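Polyporopepsin (PDB 1WKR) cleaves peptide bonds as a pepsin-family aspartic endopeptidase of broad specificity with milk-clotting activity. Local coordinates at residues Y63-V77 against K86-F98. Residues are numbered along the deposited sequence; the frame is centred on the assembly and turned at random.
With SO4 (sulfate ion), chain D; SO4 (sulfate ion), chain F; SO4 (sulfate ion), chain G.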
loop_
_atom_site.group_PDB
_atom_site.type_symbol
_atom_site.label_atom_id
_atom_site.label_comp_id
_atom_site.label_asym_id
_atom_site.label_seq_id
_atom_site.Cartn_x
_atom_site.Cartn_y
_atom_site.Cartn_z
ATOM N N TYR A 63 5.789 -11.817 4.731
ATOM C CA TYR A 63 4.630 -10.856 4.637
ATOM C C TYR A 63 3.395 -11.482 5.232
ATOM O O TYR A 63 3.337 -12.677 5.509
ATOM C CB TYR A 63 4.389 -10.479 3.207
ATOM C CG TYR A 63 5.585 -9.938 2.423
ATOM C CD1 TYR A 63 5.911 -8.601 2.426
ATOM C CD2 TYR A 63 6.374 -10.836 1.730
ATOM C CE1 TYR A 63 7.026 -8.139 1.699
ATOM C CE2 TYR A 63 7.487 -10.391 1.001
ATOM C CZ TYR A 63 7.790 -9.053 1.012
ATOM O OH TYR A 63 8.926 -8.644 0.311
ATOM N N GLY A 64 2.345 -10.701 5.384
ATOM C CA GLY A 64 1.037 -11.233 5.837
ATOM C C GLY A 64 0.557 -12.281 4.901
ATOM O O GLY A 64 0.111 -13.393 5.422
ATOM N N SER A 65 0.572 -12.133 3.628
ATOM C CA SER A 65 0.002 -13.093 2.681
ATOM C C SER A 65 1.000 -13.841 1.789
ATOM O O SER A 65 0.682 -14.399 0.807
ATOM C CB SER A 65 -1.016 -12.426 1.780
ATOM O OG SER A 65 -0.466 -11.342 1.059
ATOM N N GLY A 66 2.309 -13.739 2.159
ATOM C CA GLY A 66 3.326 -14.450 1.367
ATOM C C GLY A 66 4.706 -14.252 1.921
ATOM O O GLY A 66 4.866 -13.892 3.053
ATOM N N SER A 67 5.678 -14.533 1.034
ATOM C CA SER A 67 7.074 -14.525 1.504
ATOM C C SER A 67 7.957 -14.613 0.272
ATOM O O SER A 67 7.547 -15.020 -0.806
ATOM C CB SER A 67 7.411 -15.720 2.406
ATOM O OG SER A 67 7.159 -16.862 1.765
ATOM N N PHE A 68 9.238 -14.258 0.449
ATOM C CA PHE A 68 10.269 -14.575 -0.559
ATOM C C PHE A 68 11.604 -14.743 0.139
ATOM O O PHE A 68 11.848 -14.214 1.196
ATOM C CB PHE A 68 10.338 -13.530 -1.727
ATOM C CG PHE A 68 11.392 -12.455 -1.512
ATOM C CD1 PHE A 68 11.139 -11.341 -0.733
ATOM C CD2 PHE A 68 12.673 -12.590 -2.069
ATOM C CE1 PHE A 68 12.122 -10.365 -0.584
ATOM C CE2 PHE A 68 13.645 -11.623 -1.891
ATOM C CZ PHE A 68 13.395 -10.523 -1.116
ATOM N N SER A 69 12.487 -15.444 -0.537
ATOM C CA SER A 69 13.896 -15.456 -0.111
ATOM C C SER A 69 14.736 -15.610 -1.381
ATOM O O SER A 69 14.346 -16.162 -2.368
ATOM C CB SER A 69 14.162 -16.546 0.945
ATOM O OG SER A 69 13.797 -17.737 0.453
ATOM N N GLY A 70 15.996 -15.180 -1.204
ATOM C CA GLY A 70 16.952 -15.259 -2.338
ATOM C C GLY A 70 18.268 -14.648 -1.966
ATOM O O GLY A 70 18.764 -14.763 -0.864
ATOM N N THR A 71 18.811 -13.936 -2.960
ATOM C CA THR A 71 20.188 -13.365 -2.837
ATOM C C THR A 71 20.071 -11.854 -3.140
ATOM O O THR A 71 19.291 -11.464 -4.012
ATOM C CB THR A 71 21.071 -14.011 -3.908
ATOM O OG1 THR A 71 21.278 -15.395 -3.479
ATOM C CG2 THR A 71 22.424 -13.405 -4.031
ATOM N N GLU A 72 20.854 -11.085 -2.384
ATOM C CA GLU A 72 20.889 -9.616 -2.566
ATOM C C GLU A 72 21.931 -9.231 -3.577
ATOM O O GLU A 72 23.116 -9.722 -3.482
ATOM C CB GLU A 72 21.104 -8.946 -1.239
ATOM C CG GLU A 72 20.787 -7.457 -1.196
ATOM C CD GLU A 72 19.290 -7.175 -1.217
ATOM O OE1 GLU A 72 18.432 -8.046 -1.083
ATOM O OE2 GLU A 72 18.929 -5.909 -1.317
ATOM N N TYR A 73 21.657 -8.339 -4.470
ATOM C CA TYR A 73 22.556 -7.764 -5.489
ATOM C C TYR A 73 22.507 -6.277 -5.394
ATOM O O TYR A 73 21.586 -5.713 -4.812
ATOM C CB TYR A 73 22.088 -8.187 -6.869
ATOM C CG TYR A 73 22.230 -9.635 -7.211
ATOM C CD1 TYR A 73 21.309 -10.559 -6.795
ATOM C CD2 TYR A 73 23.364 -10.103 -7.919
ATOM C CE1 TYR A 73 21.427 -11.924 -7.104
ATOM C CE2 TYR A 73 23.495 -11.489 -8.230
ATOM C CZ TYR A 73 22.512 -12.323 -7.807
ATOM O OH TYR A 73 22.701 -13.678 -8.108
ATOM N N THR A 74 23.442 -5.565 -6.059
ATOM C CA THR A 74 23.244 -4.180 -6.417
ATOM C C THR A 74 23.072 -4.076 -7.908
ATOM O O THR A 74 23.659 -4.888 -8.691
ATOM C CB THR A 74 24.259 -3.244 -5.860
ATOM O OG1 THR A 74 25.565 -3.609 -6.422
ATOM C CG2 THR A 74 24.394 -3.279 -4.378
ATOM N N ASP A 75 22.333 -3.107 -8.384
ATOM C CA ASP A 75 22.104 -2.927 -9.802
ATOM C C ASP A 75 21.555 -1.524 -10.066
ATOM O O ASP A 75 21.193 -0.791 -9.093
ATOM C CB ASP A 75 21.118 -4.004 -10.337
ATOM C CG ASP A 75 21.438 -4.399 -11.773
ATOM O OD1 ASP A 75 21.835 -3.565 -12.573
ATOM O OD2 ASP A 75 21.130 -5.568 -12.143
ATOM N N THR A 76 21.500 -1.120 -11.303
ATOM C CA THR A 76 20.933 0.185 -11.686
ATOM C C THR A 76 19.452 -0.006 -11.852
ATOM O O THR A 76 18.986 -0.854 -12.631
ATOM C CB THR A 76 21.566 0.664 -12.974
ATOM O OG1 THR A 76 22.940 0.959 -12.666
ATOM C CG2 THR A 76 20.940 1.963 -13.475
ATOM N N VAL A 77 18.672 0.817 -11.153
ATOM C CA VAL A 77 17.182 0.762 -11.197
ATOM C C VAL A 77 16.661 2.023 -11.791
ATOM O O VAL A 77 17.090 3.148 -11.366
ATOM C CB VAL A 77 16.695 0.574 -9.736
ATOM C CG1 VAL A 77 15.191 0.795 -9.632
ATOM C CG2 VAL A 77 17.086 -0.843 -9.271
ATOM N N LYS A 86 23.426 1.454 -8.280
ATOM C CA LYS A 86 23.781 0.733 -7.158
ATOM C C LYS A 86 22.685 0.604 -6.085
ATOM O O LYS A 86 22.974 0.577 -4.903
ATOM C CB LYS A 86 25.108 1.214 -6.589
ATOM C CG LYS A 86 26.334 1.131 -7.555
ATOM C CD LYS A 86 27.732 1.111 -6.760
ATOM C CE LYS A 86 27.636 -0.118 -5.820
ATOM N NZ LYS A 86 29.220 -0.464 -5.296
ATOM N N GLN A 87 21.463 0.566 -6.547
ATOM C CA GLN A 87 20.353 0.164 -5.656
ATOM C C GLN A 87 20.516 -1.287 -5.209
ATOM O O GLN A 87 20.753 -2.150 -6.057
ATOM C CB GLN A 87 19.030 0.324 -6.413
ATOM C CG GLN A 87 17.814 -0.156 -5.569
ATOM C CD GLN A 87 17.594 0.650 -4.324
ATOM O OE1 GLN A 87 17.563 1.905 -4.411
ATOM N NE2 GLN A 87 17.405 0.019 -3.174
ATOM N N SER A 88 20.423 -1.542 -3.921
ATOM C CA SER A 88 20.448 -2.928 -3.422
ATOM C C SER A 88 19.042 -3.503 -3.654
ATOM O O SER A 88 18.034 -2.910 -3.196
ATOM C CB SER A 88 20.846 -2.917 -2.011
ATOM O OG SER A 88 20.952 -4.271 -1.537
ATOM N N ILE A 89 18.981 -4.646 -4.310
ATOM C CA ILE A 89 17.734 -5.372 -4.622
ATOM C C ILE A 89 17.854 -6.810 -4.218
ATOM O O ILE A 89 18.955 -7.437 -4.275
ATOM C CB ILE A 89 17.375 -5.259 -6.123
ATOM C CG1 ILE A 89 18.461 -5.894 -7.040
ATOM C CG2 ILE A 89 17.155 -3.790 -6.492
ATOM C CD1 ILE A 89 18.005 -6.053 -8.424
ATOM N N GLY A 90 16.752 -7.441 -3.914
ATOM C CA GLY A 90 16.661 -8.893 -3.776
ATOM C C GLY A 90 16.269 -9.555 -5.073
ATOM O O GLY A 90 15.578 -9.006 -5.920
ATOM N N VAL A 91 16.765 -10.798 -5.214
ATOM C CA VAL A 91 16.437 -11.644 -6.364
ATOM C C VAL A 91 15.956 -12.991 -5.797
ATOM O O VAL A 91 16.741 -13.705 -5.183
ATOM C CB VAL A 91 17.638 -11.797 -7.315
ATOM C CG1 VAL A 91 17.279 -12.775 -8.430
ATOM C CG2 VAL A 91 17.961 -10.427 -7.910
ATOM N N ALA A 92 14.693 -13.247 -5.998
ATOM C CA ALA A 92 14.071 -14.410 -5.290
ATOM C C ALA A 92 14.432 -15.728 -5.970
ATOM O O ALA A 92 14.321 -15.843 -7.229
ATOM C CB ALA A 92 12.528 -14.240 -5.332
ATOM N N SER A 93 14.798 -16.681 -5.148
ATOM C CA SER A 93 14.826 -18.158 -5.583
ATOM C C SER A 93 13.619 -18.868 -5.050
ATOM O O SER A 93 13.338 -19.963 -5.527
ATOM C CB SER A 93 16.085 -18.786 -5.122
ATOM O OG SER A 93 16.244 -18.723 -3.750
ATOM N N ARG A 94 12.958 -18.313 -4.044
ATOM C CA ARG A 94 11.677 -18.864 -3.516
ATOM C C ARG A 94 10.699 -17.681 -3.423
ATOM O O ARG A 94 11.097 -16.661 -2.913
ATOM C CB ARG A 94 11.884 -19.509 -2.082
ATOM C CG ARG A 94 12.842 -20.746 -2.040
ATOM C CD ARG A 94 12.421 -21.828 -2.990
ATOM N NE ARG A 94 13.406 -22.915 -3.088
ATOM C CZ ARG A 94 13.786 -23.340 -4.447
ATOM N NH1 ARG A 94 12.983 -23.004 -5.624
ATOM N NH2 ARG A 94 14.787 -24.126 -4.663
ATOM N N ASP A 95 9.432 -17.897 -3.769
ATOM C CA ASP A 95 8.411 -16.836 -3.467
ATOM C C ASP A 95 7.028 -17.473 -3.451
ATOM O O ASP A 95 6.749 -18.462 -4.187
ATOM C CB ASP A 95 8.463 -15.672 -4.502
ATOM C CG ASP A 95 8.139 -16.143 -5.856
ATOM O OD1 ASP A 95 8.967 -16.584 -6.618
ATOM O OD2 ASP A 95 6.892 -16.054 -6.245
ATOM N N SER A 96 6.174 -16.931 -2.633
ATOM C CA SER A 96 4.734 -17.333 -2.521
ATOM C C SER A 96 3.917 -16.058 -2.311
ATOM O O SER A 96 4.269 -15.244 -1.481
ATOM C CB SER A 96 4.584 -18.268 -1.375
ATOM O OG SER A 96 5.389 -19.437 -1.496
ATOM N N GLY A 97 2.767 -16.015 -2.970
ATOM C CA GLY A 97 1.819 -14.892 -2.760
ATOM C C GLY A 97 1.897 -13.780 -3.818
ATOM O O GLY A 97 1.236 -12.736 -3.703
ATOM N N PHE A 98 2.690 -13.971 -4.863
ATOM C CA PHE A 98 3.033 -12.908 -5.846
ATOM C C PHE A 98 2.492 -13.128 -7.229
ATOM O O PHE A 98 3.019 -12.585 -8.176
ATOM C CB PHE A 98 4.524 -12.664 -5.789
ATOM C CG PHE A 98 4.843 -12.063 -4.478
ATOM C CD1 PHE A 98 4.547 -10.691 -4.211
ATOM C CD2 PHE A 98 5.402 -12.804 -3.368
ATOM C CE1 PHE A 98 4.715 -10.142 -2.951
ATOM C CE2 PHE A 98 5.593 -12.238 -2.166
ATOM C CZ PHE A 98 5.257 -10.932 -1.959
HETATM S S SO4 D . 19.717 -18.483 -3.637
HETATM O O1 SO4 D . 20.274 -19.055 -5.091
HETATM O O2 SO4 D . 19.271 -17.087 -3.950
HETATM O O3 SO4 D . 18.603 -19.284 -3.278
HETATM O O4 SO4 D . 20.728 -18.466 -2.656
HETATM S S SO4 F . 8.800 -21.559 -4.905
HETATM O O1 SO4 F . 7.376 -21.898 -5.516
HETATM O O2 SO4 F . 8.889 -21.263 -3.575
HETATM O O3 SO4 F . 9.749 -22.718 -5.270
HETATM O O4 SO4 F . 9.230 -20.265 -5.672
HETATM S S SO4 G . 2.021 -19.197 -4.864
HETATM O O1 SO4 G . 2.309 -20.269 -3.603
HETATM O O2 SO4 G . 1.103 -20.139 -5.892
HETATM O O3 SO4 G . 1.200 -18.000 -4.428
HETATM O O4 SO4 G . 3.335 -18.864 -5.809
HETATM O O HOH W 1 -0.211 -12.533 -1.333
HETATM O O HOH W 2 15.884 -18.746 -1.045
HETATM O O HOH W 3 24.565 -0.091 -10.632
#
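Tyr63 receives the edge of Phe98 on the face of its ring, an offset edge-to-face pair with centroids 5.5 Å apart and planes at 74°. Its position, at the start of a glycine-containing turn near the active-site Asp32, is consistent with residues 63-66 being the tip of the flap hairpin of pepsin-like proteinases, formed by strands 57-62 and 67-79; Gly64 and Ser65 hydrogen-bond to the bound peptide. One water bridges Ser65 to Gly97 O. Beyond the turn, Ser67 and Ser96 exchange two backbone bonds, and Phe68 lays CD2 against Ala92 CB (3.7 Å).

At Ser69 the register slips by one: its carbonyl O accepts from both Ser93 N (2.9 Å) and Arg94 N (3.1 Å), the signature of a classic beta bulge. Beside the bulge, a sulfate, probably from the crystallisation liquor, accepts hydrogen bonds from Thr71 OG1 and Ser93 OG; Lys58 is a further partner of Thr71 OG1. Regular antiparallel pairing then resumes through Thr71-Val91 and Tyr73-Ile89.

Glu72 extends CG anti to its nitrogen (chi1 -164°) and bends at chi2, bringing the carboxylate back over the partner strand, where OE2 accepts, through its anti lone pair, a hydrogen bond from Ser88 OG at 2.6 Å. Replacement by an alanine would probably leave Ser88 OG without this acceptor and open a gap beside Gly90, whose CA lies 3.3 Å from Glu72 OE1. On the other face, Tyr73 CD1 meets Val91 CG2 at 3.5 Å; further along, Val77 CG2 packs on Gln87 CB at 3.6 Å.

This hairpin belongs to the pepsin-like beta fold: strand 57-62 pairs with the other edge of strand 67-79, Trp39 stacks on Phe68 and meets Phe98 edge-to-face, Val18 and Val20 of strand 14-20 touch Val77 and Ile89, and Asn131 of helix 128-134 binds Gln87.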